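Local coordinates for N-acylhomoserine lactone dependent regulatory protein (PDB 5L10) that probably regulates transcription as a LuxR-family DNA-binding factor that responds to N-acylhomoserine lactones, this chain being its ligand-binding domain, at residues G121-D124 with N128-V131; C41-R46 with A159-L164. All blocks are in the same frame, centred on the assembly; numbering follows the deposited sequence.

Contact 1 of 2, residues G121-D124 with N128-V131; sequences GGYD and NLGV
Gly122 and Gly130 face each other as the hydrogen-bonded pair of this antiparallel ladder. Gly122 N donates to Gly130 O at 2.7 Å, and Gly130 N returns a nearly straight bond to Gly122 O at 2.8 Å. The tight part is on the face of Tyr123 and Leu129, a non-hydrogen-bonded pair: buried Leu129 sets CD1 over one face of the Tyr123 ring, 3.9 Å from its centroid, in a CH-pi contact shifted toward the rim. Leu129 has CG anti to its own N (chi1 176°), which carries the methyl across to the ring, while its side chain also packs on Ile82 and Ala86 of helix 80-87. Tyr123 OH reaches beyond the hairpin to Ala86 O and to Arg125 of the second subunit.

Toward the turn the grip slackens, and partly exposed Asp124 holds buried Asn128 by weak bonds: Asp124 N to Asn128 O at 3.3 Å, OD1 to Asn128 N at 2.6 Å but bent, and OD2 to Asn128 ND2 at 3.2 Å, with carboxylate and amide planes 43° apart. Asn128 OD1 turns instead to Thr48 N. This is the closing end of a beta hairpin in the central antiparallel sheet of the autoinducer-binding domain.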
loop_
_atom_site.group_PDB
_atom_site.type_symbol
_atom_site.label_atom_id
_atom_site.label_comp_id
_atom_site.label_asym_id
_atom_site.label_seq_id
_atom_site.Cartn_x
_atom_site.Cartn_y
_atom_site.Cartn_z
ATOM N N GLY A 121 -6.443 1.526 5.644
ATOM C CA GLY A 121 -6.132 2.946 5.638
ATOM C C GLY A 121 -4.695 3.228 5.239
ATOM O O GLY A 121 -3.790 2.450 5.547
ATOM N N GLY A 122 -4.491 4.353 4.562
ATOM C CA GLY A 122 -3.167 4.745 4.111
ATOM C C GLY A 122 -2.957 6.239 4.249
ATOM O O GLY A 122 -3.896 7.035 4.157
ATOM N N TYR A 123 -1.699 6.618 4.466
ATOM C CA TYR A 123 -1.317 8.010 4.662
ATOM C C TYR A 123 -0.456 8.496 3.504
ATOM O O TYR A 123 0.276 7.720 2.886
ATOM C CB TYR A 123 -0.558 8.207 5.986
ATOM C CG TYR A 123 -1.428 7.996 7.197
ATOM C CD1 TYR A 123 -2.123 9.055 7.768
ATOM C CD2 TYR A 123 -1.567 6.736 7.764
ATOM C CE1 TYR A 123 -2.935 8.866 8.876
ATOM C CE2 TYR A 123 -2.373 6.535 8.870
ATOM C CZ TYR A 123 -3.056 7.604 9.423
ATOM O OH TYR A 123 -3.856 7.406 10.526
ATOM N N ASP A 124 -0.548 9.789 3.218
ATOM C CA ASP A 124 0.233 10.425 2.170
ATOM C C ASP A 124 1.219 11.417 2.788
ATOM O O ASP A 124 1.236 11.637 4.005
ATOM C CB ASP A 124 -0.685 11.102 1.146
ATOM C CG ASP A 124 -1.460 12.276 1.727
ATOM O OD1 ASP A 124 -1.454 12.459 2.963
ATOM O OD2 ASP A 124 -2.090 13.013 0.939
ATOM N N ASN A 128 -2.712 13.212 5.101
ATOM C CA ASN A 128 -4.100 12.831 4.895
ATOM C C ASN A 128 -4.269 11.324 5.050
ATOM O O ASN A 128 -3.336 10.544 4.847
ATOM C CB ASN A 128 -4.575 13.270 3.511
ATOM C CG ASN A 128 -4.474 14.764 3.310
ATOM O OD1 ASN A 128 -4.728 15.544 4.228
ATOM N ND2 ASN A 128 -4.091 15.173 2.107
ATOM N N LEU A 129 -5.479 10.920 5.418
ATOM C CA LEU A 129 -5.829 9.514 5.571
ATOM C C LEU A 129 -6.779 9.119 4.451
ATOM O O LEU A 129 -7.817 9.763 4.257
ATOM C CB LEU A 129 -6.469 9.250 6.935
ATOM C CG LEU A 129 -6.963 7.820 7.167
ATOM C CD1 LEU A 129 -5.820 6.811 7.034
ATOM C CD2 LEU A 129 -7.646 7.667 8.510
ATOM N N GLY A 130 -6.415 8.075 3.712
ATOM C CA GLY A 130 -7.270 7.500 2.693
ATOM C C GLY A 130 -7.629 6.073 3.075
ATOM O O GLY A 130 -6.759 5.282 3.449
ATOM N N VAL A 131 -8.920 5.767 2.995
ATOM C CA VAL A 131 -9.453 4.489 3.450
ATOM C C VAL A 131 -10.156 3.822 2.279
ATOM O O VAL A 131 -11.136 4.363 1.749
ATOM C CB VAL A 131 -10.415 4.669 4.632
ATOM C CG1 VAL A 131 -11.065 3.342 4.986
ATOM C CG2 VAL A 131 -9.671 5.244 5.823
#

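Contact 2 of 2, residues C41-R46 with A159-L164; sequences CVYGLR and AAHAYL
Tyr43 carries the strand's whole side of this contact, meeting Ala160, His161 and Leu164 on one flank of the helix. The polar part is a single hydrogen bond, 2.7 Å from Tyr43 OH to His161 ND1, lying at the edge of both rings and close to the plane of each. The rings themselves meet rim to rim, with planes 56° apart and centroids 5.7 Å from each other, so neither covers the other's face. His161 CG stands beside its backbone N, anti to the carbonyl carbon, which brings ND1 to the hydroxyl; its ring also meets that of His120.

The apolar contacts run along the ring: Leu164 CD2 settles at its root, 3.7 Å from Tyr43 CB, and Ala160 CB lies farther out, 3.6 Å from Tyr43 CE1. Tyr43 can span this distance because CG stands anti to its backbone N (chi1 -162°), extending the ring from the sheet toward the helix; the axes of 41-46 and 159-164 come within 10.6 Å at 61°. Around this core, Leu132 of the adjoining strand touches both Tyr43 and Ala160, and Ile29 of helix 22-35 packs on Ala160.

Through its backbone, strand 40-46 is bonded to strands 56-60 and 129-136 on its two sides. A long helix laid obliquely over one face of an antiparallel sheet fits the alpha-beta, GAF-like fold of LuxR-type autoinducer-binding domains.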
loop_
_atom_site.group_PDB
_atom_site.type_symbol
_atom_site.label_atom_id
_atom_site.label_comp_id
_atom_site.label_asym_id
_atom_site.label_seq_id
_atom_site.Cartn_x
_atom_site.Cartn_y
_atom_site.Cartn_z
ATOM N N CYS A 41 -17.614 -0.906 -3.293
ATOM C CA CYS A 41 -16.243 -0.425 -3.199
ATOM C C CYS A 41 -16.283 1.070 -2.928
ATOM O O CYS A 41 -16.776 1.839 -3.758
ATOM C CB CYS A 41 -15.469 -0.723 -4.486
ATOM S SG CYS A 41 -13.858 0.064 -4.567
ATOM N N VAL A 42 -15.774 1.480 -1.771
ATOM C CA VAL A 42 -15.869 2.859 -1.309
ATOM C C VAL A 42 -14.477 3.345 -0.938
ATOM O O VAL A 42 -13.695 2.603 -0.332
ATOM C CB VAL A 42 -16.820 2.985 -0.101
ATOM C CG1 VAL A 42 -17.053 4.445 0.255
ATOM C CG2 VAL A 42 -18.133 2.275 -0.372
ATOM N N TYR A 43 -14.168 4.594 -1.290
ATOM C CA TYR A 43 -12.913 5.214 -0.891
ATOM C C TYR A 43 -13.195 6.541 -0.207
ATOM O O TYR A 43 -13.988 7.346 -0.707
ATOM C CB TYR A 43 -11.973 5.436 -2.078
ATOM C CG TYR A 43 -10.547 5.649 -1.629
ATOM C CD1 TYR A 43 -9.746 4.570 -1.280
ATOM C CD2 TYR A 43 -10.010 6.927 -1.520
ATOM C CE1 TYR A 43 -8.446 4.752 -0.851
ATOM C CE2 TYR A 43 -8.707 7.119 -1.091
ATOM C CZ TYR A 43 -7.931 6.026 -0.760
ATOM O OH TYR A 43 -6.635 6.199 -0.333
ATOM N N GLY A 44 -12.542 6.766 0.929
ATOM C CA GLY A 44 -12.706 8.008 1.653
ATOM C C GLY A 44 -11.397 8.717 1.933
ATOM O O GLY A 44 -10.452 8.113 2.449
ATOM N N LEU A 45 -11.331 10.002 1.603
ATOM C CA LEU A 45 -10.152 10.821 1.858
ATOM C C LEU A 45 -10.481 11.785 2.991
ATOM O O LEU A 45 -11.316 12.682 2.827
ATOM C CB LEU A 45 -9.724 11.569 0.598
ATOM C CG LEU A 45 -8.527 12.513 0.747
ATOM C CD1 LEU A 45 -7.282 11.761 1.202
ATOM C CD2 LEU A 45 -8.262 13.258 -0.552
ATOM N N ARG A 46 -9.844 11.589 4.143
ATOM C CA ARG A 46 -10.018 12.463 5.298
ATOM C C ARG A 46 -8.768 13.317 5.450
ATOM O O ARG A 46 -7.665 12.787 5.624
ATOM C CB ARG A 46 -10.288 11.663 6.571
ATOM C CG ARG A 46 -10.886 12.504 7.687
ATOM C CD ARG A 46 -11.034 11.720 8.981
ATOM N NE ARG A 46 -9.738 11.412 9.580
ATOM C CZ ARG A 46 -9.563 11.087 10.857
ATOM N NH1 ARG A 46 -8.346 10.822 11.313
ATOM N NH2 ARG A 46 -10.602 11.037 11.681
ATOM N N ALA A 159 -3.164 0.044 -4.806
ATOM C CA ALA A 159 -3.599 0.740 -6.012
ATOM C C ALA A 159 -4.464 1.946 -5.675
ATOM O O ALA A 159 -4.339 3.003 -6.303
ATOM C CB ALA A 159 -4.356 -0.221 -6.927
ATOM N N ALA A 160 -5.356 1.805 -4.692
ATOM C CA ALA A 160 -6.215 2.922 -4.318
ATOM C C ALA A 160 -5.397 4.064 -3.735
ATOM O O ALA A 160 -5.621 5.234 -4.064
ATOM C CB ALA A 160 -7.279 2.457 -3.324
ATOM N N HIS A 161 -4.429 3.737 -2.881
ATOM C CA HIS A 161 -3.638 4.771 -2.233
ATOM C C HIS A 161 -2.659 5.421 -3.201
ATOM O O HIS A 161 -2.318 6.598 -3.037
ATOM C CB HIS A 161 -2.909 4.174 -1.033
ATOM C CG HIS A 161 -3.829 3.602 -0.001
ATOM N ND1 HIS A 161 -5.058 4.158 0.287
ATOM C CD2 HIS A 161 -3.711 2.517 0.800
ATOM C CE1 HIS A 161 -5.651 3.444 1.228
ATOM N NE2 HIS A 161 -4.855 2.442 1.555
ATOM N N ALA A 162 -2.211 4.685 -4.217
ATOM C CA ALA A 162 -1.211 5.206 -5.140
ATOM C C ALA A 162 -1.819 5.874 -6.364
ATOM O O ALA A 162 -1.214 6.803 -6.914
ATOM C CB ALA A 162 -0.269 4.086 -5.590
ATOM N N TYR A 163 -2.999 5.436 -6.804
ATOM C CA TYR A 163 -3.582 5.936 -8.040
ATOM C C TYR A 163 -4.865 6.733 -7.851
ATOM O O TYR A 163 -5.188 7.551 -8.717
ATOM C CB TYR A 163 -3.864 4.776 -9.005
ATOM C CG TYR A 163 -2.622 4.053 -9.469
ATOM C CD1 TYR A 163 -1.947 4.458 -10.613
ATOM C CD2 TYR A 163 -2.125 2.966 -8.764
ATOM C CE1 TYR A 163 -0.811 3.797 -11.044
ATOM C CE2 TYR A 163 -0.989 2.300 -9.187
ATOM C CZ TYR A 163 -0.338 2.719 -10.327
ATOM O OH TYR A 163 0.793 2.060 -10.749
ATOM N N LEU A 164 -5.602 6.521 -6.762
ATOM C CA LEU A 164 -6.859 7.226 -6.534
ATOM C C LEU A 164 -6.717 8.365 -5.530
ATOM O O LEU A 164 -7.089 9.502 -5.831
ATOM C CB LEU A 164 -7.938 6.242 -6.062
ATOM C CG LEU A 164 -9.327 6.844 -5.868
ATOM C CD1 LEU A 164 -9.798 7.461 -7.165
ATOM C CD2 LEU A 164 -10.304 5.790 -5.397
#

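After helices 3-16 and 22-35 at the N-terminal end, the chain lays down strand 40-46, the earlier half of contact 2, then passes through strand 56-60, two helices, strand 92-95 and another helix before reaching strand 116-123. There contact 1 closes a short turn of three residues onto strand 129-136. Helix 143-169 follows and returns to strand 40-46, closing the much larger loop of contact 2, inside which contact 1 is nested. The two are physically joined: strand 129-136 lies beside strand 40-46, with Leu129 O probably bonded to Arg46 N and Val131 N to Gly44 O, and Gly130 O packs on His161. Together they tie hairpin, central sheet and long helix into one domain.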